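Local coordinates for autoinducer synthesis protein lasI (Pseudomonas aeruginosa, PDB 1RO5), which catalyses the synthesis of N-(3-oxododecanoyl)homoserine lactone, a quorum-sensing signal, from a fatty acyl-[acyl-carrier protein] and S-adenosyl-L-methionine, at residues 156-161 with 177-182; 24-29 with 104-109; 141-146 with 173-178. One frame throughout, in Å; residues are numbered along the deposited sequence. Where two conformers were deposited one is given.

Contact 1. Residues 156-161 with 177-182; sequences GLDVSR and RIELNA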
ATOM      1  N   GLY A 156     -15.774   0.393  -6.180  1.00 48.79           N
ATOM      2  CA  GLY A 156     -16.153  -0.885  -6.718  1.00 50.64           C
ATOM      3  C   GLY A 156     -15.358  -2.143  -6.343  1.00 51.77           C
ATOM      4  O   GLY A 156     -15.812  -3.264  -6.695  1.00 51.90           O
ATOM      5  N   LEU A 157     -14.237  -2.015  -5.606  1.00 49.19           N
ATOM      6  CA  LEU A 157     -13.344  -3.143  -5.407  1.00 47.32           C
ATOM      7  C   LEU A 157     -14.033  -4.160  -4.579  1.00 47.01           C
ATOM      8  O   LEU A 157     -15.009  -3.891  -3.881  1.00 46.19           O
ATOM      9  CB  LEU A 157     -12.043  -2.735  -4.713  1.00 46.98           C
ATOM     10  CG  LEU A 157     -11.040  -2.091  -5.623  1.00 47.33           C
ATOM     11  CD1 LEU A 157     -11.628  -1.148  -6.578  1.00 51.97           C
ATOM     12  CD2 LEU A 157     -10.012  -1.350  -4.829  1.00 51.35           C
ATOM     13  N   ASP A 158     -13.510  -5.375  -4.608  1.00 46.61           N
ATOM     14  CA  ASP A 158     -14.129  -6.357  -3.812  1.00 46.06           C
ATOM     15  C   ASP A 158     -13.251  -6.418  -2.546  1.00 46.90           C
ATOM     16  O   ASP A 158     -12.130  -6.912  -2.601  1.00 48.18           O
ATOM     17  CB  ASP A 158     -14.171  -7.637  -4.637  1.00 45.98           C
ATOM     18  CG  ASP A 158     -14.642  -8.810  -3.852  1.00 45.92           C
ATOM     19  OD1 ASP A 158     -14.940  -8.618  -2.693  1.00 53.00           O
ATOM     20  OD2 ASP A 158     -14.717  -9.985  -4.263  1.00 49.05           O
ATOM     21  N   VAL A 159     -13.778  -5.962  -1.411  1.00 46.36           N
ATOM     22  CA  VAL A 159     -13.011  -5.643  -0.224  1.00 44.95           C
ATOM     23  C   VAL A 159     -13.784  -6.101   0.942  1.00 44.68           C
ATOM     24  O   VAL A 159     -15.009  -5.825   1.061  1.00 44.76           O
ATOM     25  CB  VAL A 159     -12.900  -4.139  -0.107  1.00 45.62           C
ATOM     26  CG1 VAL A 159     -11.933  -3.776   0.978  1.00 45.56           C
ATOM     27  CG2 VAL A 159     -12.219  -3.688  -1.294  1.00 46.47           C
ATOM     28  N   SER A 160     -13.126  -6.836   1.826  1.00 43.50           N
ATOM     29  CA  SER A 160     -13.863  -7.353   2.951  1.00 42.91           C
ATOM     30  C   SER A 160     -12.884  -7.167   4.098  1.00 42.32           C
ATOM     31  O   SER A 160     -11.735  -6.904   3.833  1.00 43.32           O
ATOM     32  CB  SER A 160     -14.265  -8.794   2.704  1.00 44.58           C
ATOM     33  OG  SER A 160     -13.275  -9.725   3.151  1.00 50.03           O
ATOM     34  N   ARG A 161     -13.356  -7.204   5.318  1.00 39.76           N
ATOM     35  CA  ARG A 161     -12.584  -6.986   6.466  1.00 41.41           C
ATOM     36  C   ARG A 161     -12.474  -8.281   7.299  1.00 42.76           C
ATOM     37  O   ARG A 161     -13.284  -9.188   7.186  1.00 44.04           O
ATOM     38  CB  ARG A 161     -13.156  -5.719   7.251  1.00 42.71           C
ATOM     39  CG  ARG A 161     -14.059  -5.923   8.371  1.00 45.74           C
ATOM     40  CD  ARG A 161     -15.247  -4.822   8.660  1.00 45.96           C
ATOM     41  NE  ARG A 161     -14.962  -3.409   8.464  1.00 46.40           N
ATOM     42  CZ  ARG A 161     -15.233  -2.433   9.363  1.00 48.57           C
ATOM     43  NH1 ARG A 161     -15.713  -2.765  10.549  1.00 50.56           N
ATOM     44  NH2 ARG A 161     -14.968  -1.117   9.125  1.00 42.13           N
ATOM     45  N   ARG A 177      -9.078  -7.494   3.345  1.00 36.28           N
ATOM     46  CA  ARG A 177      -8.652  -8.316   2.188  1.00 40.24           C
ATOM     47  C   ARG A 177      -9.176  -7.834   0.848  1.00 39.80           C
ATOM     48  O   ARG A 177     -10.337  -7.547   0.773  1.00 41.60           O
ATOM     49  CB  ARG A 177      -8.727  -9.849   2.426  1.00 41.90           C
ATOM     50  CG  ARG A 177      -9.947 -10.425   2.726  1.00 50.39           C
ATOM     51  CD  ARG A 177      -9.908 -11.711   3.636  1.00 54.21           C
ATOM     52  NE  ARG A 177     -11.214 -11.740   4.390  1.00 55.66           N
ATOM     53  CZ  ARG A 177     -11.438 -12.355   5.553  1.00 59.88           C
ATOM     54  NH1 ARG A 177     -10.427 -13.054   6.111  1.00 55.36           N
ATOM     55  NH2 ARG A 177     -12.689 -12.285   6.145  1.00 60.56           N
ATOM     56  N   ILE A 178      -8.313  -7.568  -0.143  1.00 39.41           N
ATOM     57  CA  ILE A 178      -8.749  -6.937  -1.358  1.00 39.50           C
ATOM     58  C   ILE A 178      -8.546  -8.065  -2.356  1.00 40.67           C
ATOM     59  O   ILE A 178      -7.384  -8.344  -2.691  1.00 41.87           O
ATOM     60  CB  ILE A 178      -7.839  -5.843  -1.840  1.00 39.46           C
ATOM     61  CG1 ILE A 178      -7.925  -4.549  -1.055  1.00 43.54           C
ATOM     62  CG2 ILE A 178      -8.354  -5.276  -3.158  1.00 39.96           C
ATOM     63  CD1 ILE A 178      -7.149  -4.467   0.099  1.00 49.77           C
ATOM     64  N   GLU A 179      -9.629  -8.718  -2.843  1.00 40.21           N
ATOM     65  CA  GLU A 179      -9.511  -9.798  -3.855  1.00 38.77           C
ATOM     66  C   GLU A 179      -9.209  -9.218  -5.190  1.00 39.12           C
ATOM     67  O   GLU A 179      -9.871  -8.256  -5.621  1.00 40.12           O
ATOM     68  CB  GLU A 179     -10.777 -10.597  -3.867  1.00 39.93           C
ATOM     69  CG  GLU A 179     -11.040 -11.167  -2.470  1.00 40.37           C
ATOM     70  CD  GLU A 179     -10.095 -12.285  -2.155  1.00 49.17           C
ATOM     71  OE1 GLU A 179      -9.386 -12.814  -3.104  1.00 54.91           O
ATOM     72  OE2 GLU A 179     -10.028 -12.605  -0.963  1.00 54.44           O
ATOM     73  N   LEU A 180      -8.172  -9.688  -5.861  1.00 37.70           N
ATOM     74  CA  LEU A 180      -7.935  -9.080  -7.204  1.00 39.60           C
ATOM     75  C   LEU A 180      -8.726  -9.853  -8.352  1.00 40.20           C
ATOM     76  O   LEU A 180      -8.178 -10.158  -9.430  1.00 37.92           O
ATOM     77  CB  LEU A 180      -6.418  -8.981  -7.536  1.00 39.37           C
ATOM     78  CG  LEU A 180      -5.481  -8.404  -6.413  1.00 40.11           C
ATOM     79  CD1 LEU A 180      -4.065  -8.415  -6.876  1.00 31.04           C
ATOM     80  CD2 LEU A 180      -5.939  -6.950  -6.160  1.00 27.51           C
ATOM     81  N   ASN A 181      -9.991 -10.180  -8.070  1.00 40.58           N
ATOM     82  CA  ASN A 181     -10.808 -10.942  -8.991  1.00 40.88           C
ATOM     83  C   ASN A 181     -11.394  -9.987 -10.050  1.00 44.04           C
ATOM     84  O   ASN A 181     -10.969  -8.811 -10.282  1.00 44.47           O
ATOM     85  CB  ASN A 181     -11.900 -11.697  -8.186  1.00 37.50           C
ATOM     86  CG  ASN A 181     -12.717 -10.751  -7.340  1.00 36.94           C
ATOM     87  OD1 ASN A 181     -12.780  -9.563  -7.642  1.00 36.06           O
ATOM     88  ND2 ASN A 181     -13.301 -11.242  -6.267  1.00 33.28           N
ATOM     89  N   ALA A 182     -12.427 -10.515 -10.708  1.00 47.60           N
ATOM     90  CA  ALA A 182     -13.106  -9.915 -11.843  1.00 45.36           C
ATOM     91  C   ALA A 182     -13.769  -8.629 -11.417  1.00 43.89           C
ATOM     92  O   ALA A 182     -13.676  -7.543 -12.131  1.00 44.45           O
ATOM     93  CB  ALA A 182     -14.222 -11.030 -12.380  1.00 47.32           C
TER
HETATM   94  O   HOH W   1     -12.694  -9.450   0.086  1.00 54.39           O
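Arg-177 meets Ser-160 twice, through its backbone and through its side chain. The main chains form an antiparallel hydrogen-bonded pair, Arg-177 N giving to Ser-160 O at 2.8 Å and Ser-160 N to Arg-177 O at 3.1 Å. On the same face of the sheet, CG of Arg-177 lies between the backbone N and the carbonyl carbon (chi1 60°), and from there the chain runs extended to NE. NE gives a nearly straight bond to Ser-160 OG at 3.1 Å, the hydroxyl lying at the guanidinium edge and in its plane. A water donates to Arg-177 O and is weakly bonded to the same OG, while Phe-162 makes a cation-pi contact with the guanidinium. Ile-178 follows as the non-hydrogen-bonded partner of Val-159 on the other face, where Ile-178 CG1 and Val-159 CG2 approach to 4.4 Å. Glu-179 N reaches Asp-158 O at 3.1 Å, but the bond is bent; the carboxylate of Glu-179 turns to the hydroxyl of Thr-139, to which it is hydrogen-bonded. Past the strand end, Asn-181 turns back. Its ND2 meets Asp-158 OD2 at 2.8 Å on the anti side of the carboxylate, with amide and carboxylate nearly coplanar (27°), although the two side chains cross at about a right angle. OD1 of the same amide weakly caps Thr-184 N. The arrangement is an antiparallel strand pair at the surface of the alpha-beta-alpha sandwich, running out into an asparagine N-cap that begins helix 182-189.

Contact 2. Residues 24-29 with 104-109; sequences KLRAQV and RFAINS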
ATOM      1  N   LYS A  24      11.329   9.860   3.407  1.00 31.92           N
ATOM      2  CA  LYS A  24      11.067  11.216   3.895  1.00 35.20           C
ATOM      3  C   LYS A  24       9.563  11.458   3.758  1.00 35.94           C
ATOM      4  O   LYS A  24       8.982  11.956   4.673  1.00 39.11           O
ATOM      5  CB  LYS A  24      11.798  12.342   3.122  1.00 33.55           C
ATOM      6  CG  LYS A  24      13.284  12.399   3.159  1.00 43.14           C
ATOM      7  CD  LYS A  24      13.871  13.501   4.020  1.00 58.99           C
ATOM      8  CE  LYS A  24      15.448  13.619   3.859  1.00 67.99           C
ATOM      9  NZ  LYS A  24      15.854  15.021   4.402  1.00 71.98           N
ATOM     10  N   LEU A  25       8.970  11.111   2.620  1.00 35.79           N
ATOM     11  CA  LEU A  25       7.519  11.178   2.401  1.00 36.51           C
ATOM     12  C   LEU A  25       6.794  10.383   3.437  1.00 33.56           C
ATOM     13  O   LEU A  25       5.829  10.862   3.958  1.00 35.48           O
ATOM     14  CB  LEU A  25       7.092  10.718   0.997  1.00 33.90           C
ATOM     15  CG  LEU A  25       5.615  10.765   0.702  1.00 37.59           C
ATOM     16  CD1 LEU A  25       4.990  12.123   1.096  1.00 39.24           C
ATOM     17  CD2 LEU A  25       5.378  10.671  -0.775  1.00 31.39           C
ATOM     18  N   ARG A  26       7.257   9.177   3.765  1.00 32.58           N
ATOM     19  CA  ARG A  26       6.603   8.409   4.827  1.00 30.18           C
ATOM     20  C   ARG A  26       6.741   9.110   6.188  1.00 31.90           C
ATOM     21  O   ARG A  26       5.825   8.988   7.022  1.00 29.69           O
ATOM     22  CB  ARG A  26       7.225   7.039   4.909  1.00 29.22           C
ATOM     23  CG  ARG A  26       6.732   6.155   3.780  1.00 29.70           C
ATOM     24  CD  ARG A  26       7.449   4.800   3.654  1.00 30.76           C
ATOM     25  NE  ARG A  26       7.702   4.056   4.899  1.00 27.20           N
ATOM     26  CZ  ARG A  26       8.411   2.905   5.005  1.00 25.59           C
ATOM     27  NH1 ARG A  26       8.910   2.295   3.924  1.00 22.56           N
ATOM     28  NH2 ARG A  26       8.654   2.379   6.237  1.00 32.35           N
ATOM     29  N   ALA A  27       7.911   9.750   6.436  1.00 31.33           N
ATOM     30  CA  ALA A  27       8.034  10.537   7.673  1.00 35.74           C
ATOM     31  C   ALA A  27       7.056  11.748   7.700  1.00 39.38           C
ATOM     32  O   ALA A  27       6.454  12.027   8.747  1.00 38.94           O
ATOM     33  CB  ALA A  27       9.468  11.023   7.919  1.00 32.48           C
ATOM     34  N   GLN A  28       6.892  12.431   6.557  1.00 40.19           N
ATOM     35  CA  GLN A  28       6.015  13.568   6.506  1.00 44.82           C
ATOM     36  C   GLN A  28       4.601  13.099   6.805  1.00 45.78           C
ATOM     37  O   GLN A  28       3.855  13.762   7.553  1.00 46.77           O
ATOM     38  CB  GLN A  28       6.120  14.304   5.147  1.00 46.28           C
ATOM     39  CG  GLN A  28       7.564  14.935   4.893  1.00 51.86           C
ATOM     40  CD  GLN A  28       7.652  15.673   3.545  1.00 63.42           C
ATOM     41  OE1 GLN A  28       7.691  15.080   2.397  1.00 58.20           O
ATOM     42  NE2 GLN A  28       7.653  17.001   3.682  1.00 68.02           N
ATOM     43  N   VAL A  29       4.278  11.886   6.349  1.00 45.85           N
ATOM     44  CA  VAL A  29       2.954  11.336   6.649  1.00 44.92           C
ATOM     45  C   VAL A  29       2.766  10.790   8.001  1.00 44.84           C
ATOM     46  O   VAL A  29       1.807  11.131   8.613  1.00 45.46           O
ATOM     47  CB  VAL A  29       2.494  10.387   5.553  1.00 44.78           C
ATOM     48  CG1 VAL A  29       1.198   9.669   5.891  1.00 36.96           C
ATOM     49  CG2 VAL A  29       2.386  11.251   4.277  1.00 43.42           C
ATOM     50  N   ARG A 104       2.035   1.254   4.817  1.00 30.35           N
ATOM     51  CA  ARG A 104       2.724   2.557   4.612  1.00 30.02           C
ATOM     52  C   ARG A 104       2.255   3.356   3.400  1.00 32.46           C
ATOM     53  O   ARG A 104       3.083   3.863   2.654  1.00 31.52           O
ATOM     54  CB  ARG A 104       4.263   2.393   4.607  1.00 29.67           C
ATOM     55  CG  ARG A 104       4.857   1.821   5.910  1.00 29.78           C
ATOM     56  CD  ARG A 104       4.504   2.758   7.055  1.00 31.63           C
ATOM     57  NE  ARG A 104       5.186   2.523   8.333  1.00 33.61           N
ATOM     58  CZ  ARG A 104       4.578   2.162   9.498  1.00 35.95           C
ATOM     59  NH1 ARG A 104       3.245   1.949   9.625  1.00 32.50           N
ATOM     60  NH2 ARG A 104       5.300   2.056  10.571  1.00 30.58           N
ATOM     61  N   PHE A 105       0.934   3.540   3.228  1.00 33.89           N
ATOM     62  CA  PHE A 105       0.402   4.413   2.191  1.00 35.59           C
ATOM     63  C   PHE A 105       0.727   5.780   2.529  1.00 35.10           C
ATOM     64  O   PHE A 105       0.247   6.269   3.482  1.00 38.95           O
ATOM     65  CB  PHE A 105      -1.147   4.397   1.901  0.50 35.22           C
ATOM     66  CG  PHE A 105      -1.788   3.063   1.947  0.50 29.96           C
ATOM     67  CD1 PHE A 105      -1.018   1.909   1.991  0.50 32.18           C
ATOM     68  CD2 PHE A 105      -3.160   2.969   2.089  0.50 28.02           C
ATOM     69  CE1 PHE A 105      -1.614   0.616   2.144  0.50 30.45           C
ATOM     70  CE2 PHE A 105      -3.766   1.691   2.193  0.50 30.89           C
ATOM     71  CZ  PHE A 105      -2.942   0.516   2.214  0.50 26.74           C
ATOM     72  N   ALA A 106       1.471   6.470   1.720  1.00 34.25           N
ATOM     73  CA  ALA A 106       1.862   7.804   2.061  1.00 34.56           C
ATOM     74  C   ALA A 106       1.740   8.647   0.779  1.00 37.32           C
ATOM     75  O   ALA A 106       2.382   8.333  -0.225  1.00 34.10           O
ATOM     76  CB  ALA A 106       3.400   7.825   2.607  1.00 33.73           C
ATOM     77  N   ILE A 107       0.927   9.719   0.836  1.00 40.56           N
ATOM     78  CA  ILE A 107       0.671  10.630  -0.310  1.00 45.07           C
ATOM     79  C   ILE A 107       0.961  12.045   0.098  1.00 46.88           C
ATOM     80  O   ILE A 107       0.450  12.528   1.097  1.00 47.51           O
ATOM     81  CB  ILE A 107      -0.804  10.463  -0.898  1.00 45.81           C
ATOM     82  CG1 ILE A 107      -0.938   9.098  -1.550  1.00 45.40           C
ATOM     83  CG2 ILE A 107      -1.077  11.477  -2.019  1.00 47.32           C
ATOM     84  CD1 ILE A 107      -2.177   8.917  -2.197  1.00 51.69           C
ATOM     85  N   ASN A 108       1.809  12.696  -0.665  1.00 51.06           N
ATOM     86  CA  ASN A 108       2.149  14.052  -0.389  1.00 57.18           C
ATOM     87  C   ASN A 108       0.851  14.898  -0.455  1.00 61.54           C
ATOM     88  O   ASN A 108       0.070  14.922  -1.511  1.00 62.22           O
ATOM     89  CB  ASN A 108       3.172  14.587  -1.359  1.00 56.49           C
ATOM     90  CG  ASN A 108       3.529  16.052  -1.061  1.00 64.90           C
ATOM     91  OD1 ASN A 108       3.457  16.529   0.096  1.00 71.57           O
ATOM     92  ND2 ASN A 108       3.925  16.770  -2.092  1.00 71.13           N
ATOM     93  N   SER A 109       0.620  15.579   0.672  1.00 64.58           N
ATOM     94  CA  SER A 109      -0.628  16.334   0.828  1.00 69.27           C
ATOM     95  C   SER A 109      -0.634  17.827   0.282  1.00 70.81           C
ATOM     96  O   SER A 109      -1.746  18.267  -0.126  1.00 71.94           O
ATOM     97  CB  SER A 109      -1.015  16.271   2.298  1.00 69.61           C
ATOM     98  OG  SER A 109      -0.184  17.184   3.026  1.00 69.51           O
TER
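Arg-26 and Arg-104 cross at about a right angle, with their guanidinium planes 66° apart. The approach is aliphatic against flat: Arg-104 CG lies 3.5 Å above one face of the Arg-26 guanidinium, offset toward its rim and 3.8 Å from Arg-26 NE. Arg-26 NH2 in turn comes near the edge of the Arg-104 group, 4.1 Å from Arg-104 NE. Beside this pair, Ala-106 CB points at the helix and is met by Arg-26 CG at 3.9 Å and, one turn on, by Val-29 CG2 at 3.9 Å. Leu-25 carries its CG anti to the backbone N (chi1 180°), beside Ala-106 CB; its CD1 reaches past the alanine to Asn-108 N at 3.7 Å and to Asn-108 CB. Helix 16-30 thus covers one face of the main sheet of the autoinducer synthase fold, its segment lying across strand 104-107 at 88°, and arginines and acids cluster at the junction. No hydrogen bond joins the two segments. The arginines are instead linked through acid: Glu-45 OE2 makes salt bridges with NE of both, Asp-50 adds another to Arg-26 NH2, and Arg-104 NH2 is hydrogen-bonded to Trp-36 O. Sharing one carboxylate probably lets the two buried side chains pack against each other.

Contact 3. Residues 141-146 with 173-178; sequences VTVTTV and AVALRI. With SO4 (sulfate ion), chain E.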
ATOM      1  N   VAL A 141      -3.683  -7.990   1.230  1.00 37.58           N
ATOM      2  CA  VAL A 141      -4.209  -7.628   2.513  1.00 35.07           C
ATOM      3  C   VAL A 141      -3.525  -6.323   3.000  1.00 35.47           C
ATOM      4  O   VAL A 141      -2.451  -5.957   2.520  1.00 34.98           O
ATOM      5  CB  VAL A 141      -4.020  -8.760   3.521  1.00 36.92           C
ATOM      6  CG1 VAL A 141      -4.833  -9.948   3.098  1.00 34.05           C
ATOM      7  CG2 VAL A 141      -2.520  -9.135   3.716  1.00 34.76           C
ATOM      8  N   THR A 142      -4.162  -5.588   3.894  1.00 32.21           N
ATOM      9  CA  THR A 142      -3.541  -4.384   4.405  1.00 31.85           C
ATOM     10  C   THR A 142      -4.211  -3.961   5.710  1.00 31.62           C
ATOM     11  O   THR A 142      -5.371  -4.252   5.938  1.00 32.64           O
ATOM     12  CB  THR A 142      -3.581  -3.286   3.328  1.00 32.18           C
ATOM     13  OG1 THR A 142      -2.972  -2.090   3.816  1.00 30.53           O
ATOM     14  CG2 THR A 142      -5.063  -2.902   3.046  1.00 31.14           C
ATOM     15  N   VAL A 143      -3.506  -3.237   6.547  1.00 32.61           N
ATOM     16  CA  VAL A 143      -4.101  -2.544   7.686  1.00 31.17           C
ATOM     17  C   VAL A 143      -4.133  -1.089   7.278  1.00 34.17           C
ATOM     18  O   VAL A 143      -3.071  -0.491   7.032  1.00 36.28           O
ATOM     19  CB  VAL A 143      -3.280  -2.713   8.956  1.00 31.84           C
ATOM     20  CG1 VAL A 143      -3.707  -1.747  10.137  1.00 25.19           C
ATOM     21  CG2 VAL A 143      -3.425  -4.088   9.451  1.00 28.35           C
ATOM     22  N   THR A 144      -5.335  -0.537   7.174  1.00 32.89           N
ATOM     23  CA  THR A 144      -5.478   0.840   6.781  1.00 34.03           C
ATOM     24  C   THR A 144      -6.635   1.461   7.652  1.00 36.37           C
ATOM     25  O   THR A 144      -6.990   0.877   8.742  1.00 36.54           O
ATOM     26  CB  THR A 144      -5.623   0.976   5.236  1.00 34.94           C
ATOM     27  OG1 THR A 144      -5.637   2.359   4.912  1.00 36.52           O
ATOM     28  CG2 THR A 144      -6.961   0.444   4.743  1.00 31.54           C
ATOM     29  N   THR A 145      -7.149   2.659   7.312  1.00 36.28           N
ATOM     30  CA  THR A 145      -8.232   3.209   8.109  1.00 34.17           C
ATOM     31  C   THR A 145      -9.577   2.942   7.446  1.00 35.88           C
ATOM     32  O   THR A 145      -9.711   2.637   6.189  1.00 32.25           O
ATOM     33  CB  THR A 145      -8.123   4.708   8.188  1.00 35.95           C
ATOM     34  OG1 THR A 145      -8.271   5.220   6.837  1.00 36.85           O
ATOM     35  CG2 THR A 145      -6.709   5.219   8.717  1.00 32.52           C
ATOM     36  N   VAL A 146     -10.598   3.200   8.266  1.00 36.46           N
ATOM     37  CA  VAL A 146     -11.979   3.040   7.799  1.00 39.30           C
ATOM     38  C   VAL A 146     -12.298   3.902   6.623  1.00 39.49           C
ATOM     39  O   VAL A 146     -13.066   3.507   5.733  1.00 37.97           O
ATOM     40  CB  VAL A 146     -13.017   3.222   8.901  1.00 39.59           C
ATOM     41  CG1 VAL A 146     -14.431   3.101   8.257  1.00 43.86           C
ATOM     42  CG2 VAL A 146     -12.823   2.157   9.935  1.00 37.76           C
ATOM     43  N   ALA A 173      -8.840   1.908  12.720  1.00 34.65           N
ATOM     44  CA  ALA A 173      -8.059   1.117  11.738  1.00 34.06           C
ATOM     45  C   ALA A 173      -8.774  -0.180  11.525  1.00 34.20           C
ATOM     46  O   ALA A 173      -9.457  -0.615  12.422  1.00 34.69           O
ATOM     47  CB  ALA A 173      -6.692   0.847  12.284  1.00 31.48           C
ATOM     48  N   VAL A 174      -8.597  -0.828  10.372  1.00 33.83           N
ATOM     49  CA  VAL A 174      -9.182  -2.101  10.114  1.00 32.32           C
ATOM     50  C   VAL A 174      -8.217  -2.871   9.215  1.00 33.30           C
ATOM     51  O   VAL A 174      -7.459  -2.249   8.471  1.00 34.00           O
ATOM     52  CB  VAL A 174     -10.563  -1.826   9.369  1.00 34.50           C
ATOM     53  CG1 VAL A 174     -10.377  -0.843   8.086  1.00 30.87           C
ATOM     54  CG2 VAL A 174     -11.338  -3.097   9.044  1.00 29.71           C
ATOM     55  N   ALA A 175      -8.252  -4.213   9.239  1.00 33.94           N
ATOM     56  CA  ALA A 175      -7.537  -5.113   8.320  1.00 32.79           C
ATOM     57  C   ALA A 175      -8.463  -5.489   7.190  1.00 35.29           C
ATOM     58  O   ALA A 175      -9.567  -6.036   7.427  1.00 35.56           O
ATOM     59  CB  ALA A 175      -7.118  -6.447   9.025  1.00 33.51           C
ATOM     60  N   LEU A 176      -8.007  -5.256   5.953  1.00 34.06           N
ATOM     61  CA  LEU A 176      -8.796  -5.570   4.826  1.00 33.19           C
ATOM     62  C   LEU A 176      -8.220  -6.712   3.983  1.00 34.12           C
ATOM     63  O   LEU A 176      -7.021  -6.844   3.862  1.00 33.89           O
ATOM     64  CB  LEU A 176      -8.818  -4.307   3.973  1.00 31.28           C
ATOM     65  CG  LEU A 176      -9.446  -3.079   4.607  1.00 32.28           C
ATOM     66  CD1 LEU A 176      -9.344  -2.048   3.536  1.00 32.64           C
ATOM     67  CD2 LEU A 176     -10.925  -3.245   5.009  1.00 39.50           C
ATOM     68  N   ARG A 177      -9.078  -7.494   3.345  1.00 36.28           N
ATOM     69  CA  ARG A 177      -8.652  -8.316   2.188  1.00 40.24           C
ATOM     70  C   ARG A 177      -9.176  -7.834   0.848  1.00 39.80           C
ATOM     71  O   ARG A 177     -10.337  -7.547   0.773  1.00 41.60           O
ATOM     72  CB  ARG A 177      -8.727  -9.849   2.426  1.00 41.90           C
ATOM     73  CG  ARG A 177      -9.947 -10.425   2.726  1.00 50.39           C
ATOM     74  CD  ARG A 177      -9.908 -11.711   3.636  1.00 54.21           C
ATOM     75  NE  ARG A 177     -11.214 -11.740   4.390  1.00 55.66           N
ATOM     76  CZ  ARG A 177     -11.438 -12.355   5.553  1.00 59.88           C
ATOM     77  NH1 ARG A 177     -10.427 -13.054   6.111  1.00 55.36           N
ATOM     78  NH2 ARG A 177     -12.689 -12.285   6.145  1.00 60.56           N
ATOM     79  N   ILE A 178      -8.313  -7.568  -0.143  1.00 39.41           N
ATOM     80  CA  ILE A 178      -8.749  -6.937  -1.358  1.00 39.50           C
ATOM     81  C   ILE A 178      -8.546  -8.065  -2.356  1.00 40.67           C
ATOM     82  O   ILE A 178      -7.384  -8.344  -2.691  1.00 41.87           O
ATOM     83  CB  ILE A 178      -7.839  -5.843  -1.840  1.00 39.46           C
ATOM     84  CG1 ILE A 178      -7.925  -4.549  -1.055  1.00 43.54           C
ATOM     85  CG2 ILE A 178      -8.354  -5.276  -3.158  1.00 39.96           C
ATOM     86  CD1 ILE A 178      -7.149  -4.467   0.099  1.00 49.77           C
TER
HETATM   87  S   SO4 E 404      -9.117   8.967   6.287  1.00 66.70           S
HETATM   88  O1  SO4 E 404      -8.105   8.083   6.816  1.00 67.50           O
HETATM   89  O2  SO4 E 404      -9.583   8.486   4.987  1.00 72.54           O
HETATM   90  O3  SO4 E 404      -8.635  10.358   6.232  1.00 68.79           O
HETATM   91  O4  SO4 E 404     -10.313   8.937   7.137  1.00 69.33           O
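Thr-144 CG2 touches Leu-176 CD1 at 3.7 Å, and Thr-142 CG2 meets Ile-178 CD1 at 3.9 Å, in the closely packed part of this strand pair. Both threonines hold OG1 anti to the backbone N, which leaves CG2 between the backbone N and the carbonyl carbon, facing the aliphatic chains of strand 173-178. Thr-142 also lies side by side with Leu-176, the two pointing the same way, and its OG1 is bonded to Leu-102 O of the next strand. Beneath them, in the main sheet of the alpha-beta-alpha sandwich where 139-145 runs between 99-107 and 171-179, the backbones form two antiparallel hydrogen-bonded pairs. Leu-176 N reaches Thr-142 O at 2.8 Å in a nearly straight bond, and Thr-142 N returns to Leu-176 O; Val-174 N and Thr-144 O, 2.9 Å apart, form one bond of the second pair. On the other face the side chains of Val-143 and Ala-175, a non-hydrogen-bonded pair, touch lightly, CG2 to CB at 4.4 Å, with Trp-36 and Leu-87 lying against the valine. At the far end Thr-145 is still paired with Ala-173, but their side chains diverge. OG1 of the partly exposed Thr-145 donates to O1 of a sulfate at 2.9 Å. The same OG1 accepts from Val-148 N, making Thr-145 the N-cap of helix 146-154. The sulfate, probably from the crystallisation liquor, thus lies beside a helix start, where peptide dipoles would be expected to favour an anion; the buried part relies on paired backbone amides and aliphatic packing.

In the fold
From the N terminus, helix 16-30 comes first, and contact 2 closes a long loop when strand 99-107 returns beneath it, bringing the helix onto the main sheet. Contact 2 precedes the other two in series. The chain then passes through helix 118-133 into strand 139-145, a parallel neighbour of 99-107; here contact 3 opens. Contact 1 opens inside the loop of contact 3, at strand 158-161 after helix 146-154, and both close on strand 171-179. Its closing segment 177-182 overlaps 173-178 and runs past it, so the two loops overlap rather than nest cleanly. Strand 171-179 thus lies between 139-145 and 158-161, while contacts 1 and 2 do not touch.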